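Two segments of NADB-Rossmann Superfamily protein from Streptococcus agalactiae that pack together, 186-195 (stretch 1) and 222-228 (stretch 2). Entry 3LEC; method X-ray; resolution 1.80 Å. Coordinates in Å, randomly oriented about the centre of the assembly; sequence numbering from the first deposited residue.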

# COMPACT_ATOMS: atom_id res chain seq x y z
N VAL A 186 2.56 -18.32 -0.41
CA VAL A 186 2.94 -17.22 0.49
C VAL A 186 1.75 -16.83 1.36
O VAL A 186 1.89 -16.60 2.57
N PHE A 187 0.59 -16.75 0.74
CA PHE A 187 -0.66 -16.43 1.43
C PHE A 187 -0.97 -17.45 2.54
O PHE A 187 -1.25 -17.08 3.68
N LYS A 188 -0.90 -18.72 2.19
CA LYS A 188 -1.11 -19.80 3.15
C LYS A 188 -0.10 -19.70 4.30
O LYS A 188 -0.47 -19.79 5.47
N GLU A 189 1.17 -19.45 3.96
CA GLU A 189 2.21 -19.34 5.00
C GLU A 189 1.94 -18.15 5.92
O GLU A 189 2.11 -18.26 7.15
N LYS A 190 1.49 -17.03 5.35
CA LYS A 190 1.20 -15.86 6.19
C LYS A 190 0.12 -16.18 7.20
O LYS A 190 0.27 -15.90 8.39
N TRP A 191 -0.98 -16.77 6.74
CA TRP A 191 -2.07 -17.07 7.63
C TRP A 191 -1.80 -18.27 8.57
O TRP A 191 -2.27 -18.26 9.71
N GLN A 192 -1.01 -19.23 8.12
CA GLN A 192 -0.54 -20.31 9.03
C GLN A 192 0.21 -19.66 10.20
O GLN A 192 -0.03 -19.99 11.36
N ASN A 193 1.07 -18.70 9.90
CA ASN A 193 1.85 -17.99 10.93
C ASN A 193 0.99 -17.18 11.92
O ASN A 193 1.24 -17.18 13.13
N GLU A 194 -0.02 -16.49 11.39
CA GLU A 194 -0.97 -15.75 12.22
C GLU A 194 -1.73 -16.70 13.13
O GLU A 194 -1.88 -16.43 14.31
N LEU A 195 -2.17 -17.83 12.59
CA LEU A 195 -2.78 -18.88 13.42
C LEU A 195 -1.89 -19.29 14.62
O LEU A 195 -2.36 -19.36 15.78
N ASP A 222 -11.93 -17.88 11.64
CA ASP A 222 -11.85 -17.31 10.28
C ASP A 222 -10.66 -17.90 9.54
O ASP A 222 -10.77 -18.36 8.39
N ILE A 223 -9.51 -17.92 10.22
CA ILE A 223 -8.31 -18.43 9.60
C ILE A 223 -8.46 -19.92 9.30
O ILE A 223 -8.17 -20.36 8.18
N LYS A 224 -8.95 -20.68 10.28
CA LYS A 224 -9.16 -22.12 10.09
C LYS A 224 -10.01 -22.37 8.86
O LYS A 224 -9.74 -23.29 8.11
N GLU A 225 -11.03 -21.54 8.65
CA GLU A 225 -11.91 -21.70 7.48
C GLU A 225 -11.18 -21.47 6.17
O GLU A 225 -11.28 -22.27 5.23
N VAL A 226 -10.42 -20.37 6.12
CA VAL A 226 -9.66 -20.02 4.92
C VAL A 226 -8.65 -21.12 4.59
O VAL A 226 -8.55 -21.56 3.44
N LEU A 227 -7.92 -21.57 5.62
CA LEU A 227 -6.88 -22.57 5.43
C LEU A 227 -7.46 -23.96 5.14
O LEU A 227 -6.76 -24.83 4.61
N ASP A 228 -8.73 -24.16 5.48
CA ASP A 228 -9.38 -25.45 5.22
C ASP A 228 -10.18 -25.40 3.91
O ASP A 228 -9.88 -26.13 2.96

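Two helices from one chain pack here in a roughly antiparallel manner, their N-to-C directions 149° apart and their axes 10.0 Å apart at closest approach. No hydrogen bond links them; each helix satisfies its own backbone with bonds such as Leu-195 N to Trp-191 O and Leu-227 N to Ile-223 O, and the interface, 424 Å² of buried surface summed over both sides, is made by van der Waals packing, mostly of apolar side chains.

Stretch 2 opens with Asp-222, whose carboxylate stays clear of stretch 1, as suits a charged group beside an apolar seam. Ile-223 follows and points toward the other helix. With chi1 m and chi2 t, its CD1 reaches the edge of the Trp-191 ring, near the ring plane, 3.6 Å from Trp-191 CE3; Trp-191 itself points toward stretch 2 with chi1 m and chi2 105°. The same methyl lies 3.9 Å from Glu-194 CB, a contact with the aliphatic base of a side chain that points inward at CB but whose end leads away. Ile-223 CG2 lies 4.1 Å from Leu-195 CB, and Ile-223 CD1 comes within 4.0 Å of Leu-195 N, so both methyls touch this residue. A branched, wholly apolar residue suits a buried place where several neighbours must be met without polar partners.

Lys-224 directs its CA-to-CB bond away, and its chi1 is m with the remaining angles t. Such an extended chain can lend methylene groups to the border of the contact while its ammonium stays out of it; Lys-224 CG lies 4.5 Å from Leu-195 CD1. Glu-225 does not reach stretch 1 at all, and its exposed position suits its charge.

One turn on from Asp-222, Val-226 points inward again. Its chi1 is t, and CG1 meets the edge of the Phe-187 ring, 3.7 Å from Phe-187 CE2. The buried Phe-187, with chi1 t, starts sideways and its end comes nearer, so the compact apolar valine meets an apolar ring edge.

Leu-227 loses the most area to the partner helix, 91 Å². Its CA-to-CB bond runs sideways, but with chi1 m and chi2 t its end comes nearer and sits as a knob among Lys-188, Trp-191, Gln-192 and Leu-195. Leu-227 CD2 lies 4.2 Å from Trp-191 CB and 3.9 Å from the backbone Lys-188 O, while Leu-227 CD1 lies 3.8 Å from Gln-192 CG and 4.2 Å from Leu-195 CD2. Leu-195 adopts chi1 t and chi2 p. The two polar residues contribute carbon surface here, and Lys-188 NZ is hydrogen-bonded elsewhere in the structure. Asp-228 ends the stretch, exposed and without contact to stretch 1.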

# COMPACT_ATOMS: atom_id res chain seq x y z
CB VAL A 186 3.44 -15.97 -0.29
CG1 VAL A 186 3.71 -14.78 0.65
CG2 VAL A 186 4.69 -16.30 -1.12
CB PHE A 187 -1.78 -16.43 0.39
CG PHE A 187 -3.17 -16.26 0.96
CD1 PHE A 187 -3.68 -14.99 1.21
CD2 PHE A 187 -3.97 -17.37 1.20
CE1 PHE A 187 -4.99 -14.83 1.70
CE2 PHE A 187 -5.26 -17.21 1.71
CZ PHE A 187 -5.76 -15.94 1.96
CB LYS A 188 -0.94 -21.14 2.44
CG LYS A 188 -2.15 -21.61 1.70
CD LYS A 188 -1.94 -23.05 1.25
CE LYS A 188 -1.46 -23.13 -0.19
NZ LYS A 188 -2.59 -22.89 -1.15
CB GLU A 189 3.62 -19.28 4.38
CG GLU A 189 4.02 -20.62 3.71
CD GLU A 189 5.29 -20.60 2.88
OE1 GLU A 189 5.94 -19.54 2.70
OE2 GLU A 189 5.62 -21.68 2.36
CB LYS A 190 0.77 -14.62 5.38
CG LYS A 190 0.15 -13.54 6.28
CD LYS A 190 -0.28 -12.29 5.54
CE LYS A 190 -0.87 -11.28 6.51
NZ LYS A 190 -0.89 -9.93 5.92
CB TRP A 191 -3.40 -17.16 6.86
CG TRP A 191 -3.74 -15.80 6.36
CD1 TRP A 191 -3.62 -15.34 5.09
CD2 TRP A 191 -4.10 -14.66 7.17
NE1 TRP A 191 -3.95 -14.00 5.04
CE2 TRP A 191 -4.25 -13.56 6.30
CE3 TRP A 191 -4.34 -14.48 8.54
CZ2 TRP A 191 -4.64 -12.30 6.75
CZ3 TRP A 191 -4.72 -13.23 9.00
CH2 TRP A 191 -4.85 -12.14 8.11
CB GLN A 192 0.32 -21.35 8.30
CG GLN A 192 -0.46 -22.34 7.43
CD GLN A 192 0.32 -22.89 6.24
OE1 GLN A 192 1.55 -22.79 6.16
NE2 GLN A 192 -0.41 -23.46 5.29
CB ASN A 193 2.92 -17.09 10.28
CG ASN A 193 3.85 -16.46 11.30
OD1 ASN A 193 4.40 -17.15 12.16
ND2 ASN A 193 4.02 -15.15 11.21
CB GLU A 194 -1.97 -14.96 11.38
CG GLU A 194 -1.33 -13.81 10.59
CD GLU A 194 -0.63 -12.79 11.48
OE1 GLU A 194 -1.29 -12.27 12.40
OE2 GLU A 194 0.58 -12.52 11.26
CB LEU A 195 -3.12 -20.09 12.56
CG LEU A 195 -3.94 -21.19 13.26
CD1 LEU A 195 -5.24 -20.63 13.85
CD2 LEU A 195 -4.20 -22.34 12.27
CB ASP A 222 -11.73 -15.77 10.31
CG ASP A 222 -13.05 -15.06 10.63
OD1 ASP A 222 -14.15 -15.61 10.37
OD2 ASP A 222 -13.00 -13.90 11.12
CB ILE A 223 -7.05 -18.14 10.40
CG1 ILE A 223 -6.78 -16.63 10.47
CG2 ILE A 223 -5.85 -18.84 9.78
CD1 ILE A 223 -5.64 -16.28 11.37
CB LYS A 224 -9.82 -22.76 11.32
CG LYS A 224 -8.85 -22.92 12.49
CD LYS A 224 -9.34 -23.96 13.49
CE LYS A 224 -8.61 -23.79 14.82
NZ LYS A 224 -8.74 -24.98 15.70
CB GLU A 225 -13.17 -20.84 7.63
CG GLU A 225 -14.08 -21.33 8.75
CD GLU A 225 -15.29 -20.43 9.02
OE1 GLU A 225 -15.43 -19.37 8.39
OE2 GLU A 225 -16.11 -20.81 9.87
CB VAL A 226 -8.98 -18.64 5.12
CG1 VAL A 226 -7.92 -18.37 4.06
CG2 VAL A 226 -10.03 -17.56 5.09
CB LEU A 227 -5.96 -22.61 6.66
CG LEU A 227 -5.04 -21.40 6.91
CD1 LEU A 227 -4.16 -21.64 8.14
CD2 LEU A 227 -4.18 -21.10 5.68
CB ASP A 228 -10.26 -25.86 6.40
CG ASP A 228 -9.45 -26.16 7.68
OD1 ASP A 228 -8.20 -26.10 7.64
OD2 ASP A 228 -10.07 -26.44 8.73